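Local coordinates for putative ABC transporter amino acid-binding protein (Sinorhizobium meliloti, PDB 2Q88) that binds the compatible solute ectoine and probably delivers it to an ABC transporter for uptake in osmoprotection, at residues A42-I45 / F46-L49. Residues are numbered along the deposited sequence; the frame is centred on the assembly and turned at random.
Sequences AREI and FKRL
A42 and F46 meet one helical turn apart: the amide N of F46 donates to A42 O over 3.0 Å, in a nearly straight bond. The ring of F46 stays near the same carbonyl, with CD2 3.2 Å from A42 O, because its CG lies anti to its own carbonyl carbon (chi1 -84°) and the side chain leans back along the helix. R43 repeats the backbone pattern, its O accepting from the N of K47, while its guanidinium leaves this turn to form a salt bridge with D53. E44 carries the one charged pair within the turn, and its backbone O also accepts from R48 N. Its CG is anti to the backbone N, and a bend at chi2 (49°) swings the carboxylate round to R48, whose chain runs extended from CG to NE. E44 OE1 uses its anti lone pair to take R48 NE at 2.8 Å, with the oxygen lying out of the guanidinium plane; NH2 of R48 adds a weak second bond to E44 OE1 at 3.3 Å. Both nitrogens meet the same oxygen, and the two planes stand 76° apart, so this is not the coplanar, two-oxygen pairing. An alanine in place of E44 would probably leave the R48 guanidinium without its carboxylate mate in this turn and freer to swing. I45 closes the series: its O accepts from L49 N at 2.9 Å, and its CG2 lies 4.0 Å from L49 CD1, the two side chains running side by side. I45 and L49 also touch helix 212-228, whereas F46 reaches V54 of strand 53-58 and L9 of helix 5-12. The arrangement is the last two turns of an amphipathic alpha-helix, running just past its C-terminal end, with an i to i+4 Glu-Arg salt bridge, packed within one lobe of a periplasmic-binding-protein fold.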
loop_
_atom_site.group_PDB
_atom_site.type_symbol
_atom_site.label_atom_id
_atom_site.label_comp_id
_atom_site.label_asym_id
_atom_site.label_seq_id
_atom_site.Cartn_x
_atom_site.Cartn_y
_atom_site.Cartn_z
ATOM N N ALA A 42 -2.131 0.859 12.959
ATOM C CA ALA A 42 -2.183 -0.518 13.409
ATOM C C ALA A 42 -1.615 -0.646 14.813
ATOM O O ALA A 42 -2.168 -1.367 15.642
ATOM C CB ALA A 42 -1.423 -1.424 12.445
ATOM N N ARG A 43 -0.526 0.069 15.085
ATOM C CA ARG A 43 0.090 0.012 16.413
ATOM C C ARG A 43 -0.861 0.566 17.457
ATOM O O ARG A 43 -0.993 -0.009 18.527
ATOM C CB ARG A 43 1.412 0.778 16.467
ATOM C CG ARG A 43 2.072 0.742 17.850
ATOM C CD ARG A 43 3.239 1.703 17.994
ATOM N NE ARG A 43 4.224 1.421 16.960
ATOM C CZ ARG A 43 5.148 0.474 17.034
ATOM N NH1 ARG A 43 5.250 -0.303 18.122
ATOM N NH2 ARG A 43 5.984 0.307 16.012
ATOM N N GLU A 44 -1.529 1.671 17.128
ATOM C CA GLU A 44 -2.465 2.305 18.059
ATOM C C GLU A 44 -3.673 1.414 18.361
ATOM O O GLU A 44 -4.073 1.282 19.517
ATOM C CB GLU A 44 -2.900 3.698 17.563
ATOM C CG GLU A 44 -3.719 4.507 18.571
ATOM C CD GLU A 44 -3.095 4.556 19.976
ATOM O OE1 GLU A 44 -3.840 4.341 20.964
ATOM O OE2 GLU A 44 -1.869 4.805 20.107
ATOM N N ILE A 45 -4.250 0.795 17.332
ATOM C CA ILE A 45 -5.385 -0.111 17.563
ATOM C C ILE A 45 -4.967 -1.330 18.403
ATOM O O ILE A 45 -5.614 -1.672 19.401
ATOM C CB ILE A 45 -6.038 -0.521 16.232
ATOM C CG1 ILE A 45 -6.792 0.686 15.644
ATOM C CG2 ILE A 45 -7.002 -1.707 16.445
ATOM C CD1 ILE A 45 -7.248 0.546 14.210
ATOM N N PHE A 46 -3.875 -1.979 18.005
ATOM C CA PHE A 46 -3.410 -3.146 18.752
ATOM C C PHE A 46 -3.163 -2.810 20.210
ATOM O O PHE A 46 -3.512 -3.594 21.092
ATOM C CB PHE A 46 -2.180 -3.784 18.101
ATOM C CG PHE A 46 -2.518 -4.741 16.990
ATOM C CD1 PHE A 46 -3.291 -5.877 17.241
ATOM C CD2 PHE A 46 -2.045 -4.523 15.697
ATOM C CE1 PHE A 46 -3.615 -6.778 16.201
ATOM C CE2 PHE A 46 -2.359 -5.401 14.657
ATOM C CZ PHE A 46 -3.144 -6.533 14.907
ATOM N N LYS A 47 -2.580 -1.642 20.465
ATOM C CA LYS A 47 -2.378 -1.181 21.840
ATOM C C LYS A 47 -3.709 -1.113 22.583
ATOM O O LYS A 47 -3.819 -1.577 23.727
ATOM C CB LYS A 47 -1.690 0.186 21.876
ATOM C CG LYS A 47 -1.363 0.627 23.298
ATOM C CD LYS A 47 -0.765 2.020 23.393
ATOM C CE LYS A 47 -0.762 2.480 24.854
ATOM N NZ LYS A 47 0.028 3.730 25.057
ATOM N N ARG A 48 -4.720 -0.550 21.920
ATOM C CA ARG A 48 -6.054 -0.400 22.508
ATOM C C ARG A 48 -6.698 -1.744 22.770
ATOM O O ARG A 48 -7.461 -1.879 23.719
ATOM C CB ARG A 48 -6.946 0.443 21.598
ATOM C CG ARG A 48 -6.627 1.921 21.691
ATOM C CD ARG A 48 -7.202 2.765 20.566
ATOM N NE ARG A 48 -6.591 4.089 20.586
ATOM C CZ ARG A 48 -7.144 5.174 21.117
ATOM N NH1 ARG A 48 -8.352 5.121 21.662
ATOM N NH2 ARG A 48 -6.488 6.321 21.085
ATOM N N LEU A 49 -6.358 -2.736 21.943
ATOM C CA LEU A 49 -6.816 -4.107 22.124
ATOM C C LEU A 49 -5.997 -4.870 23.171
ATOM O O LEU A 49 -6.290 -6.029 23.447
ATOM C CB LEU A 49 -6.799 -4.875 20.790
ATOM C CG LEU A 49 -7.726 -4.361 19.689
ATOM C CD1 LEU A 49 -7.521 -5.126 18.364
ATOM C CD2 LEU A 49 -9.156 -4.474 20.181
#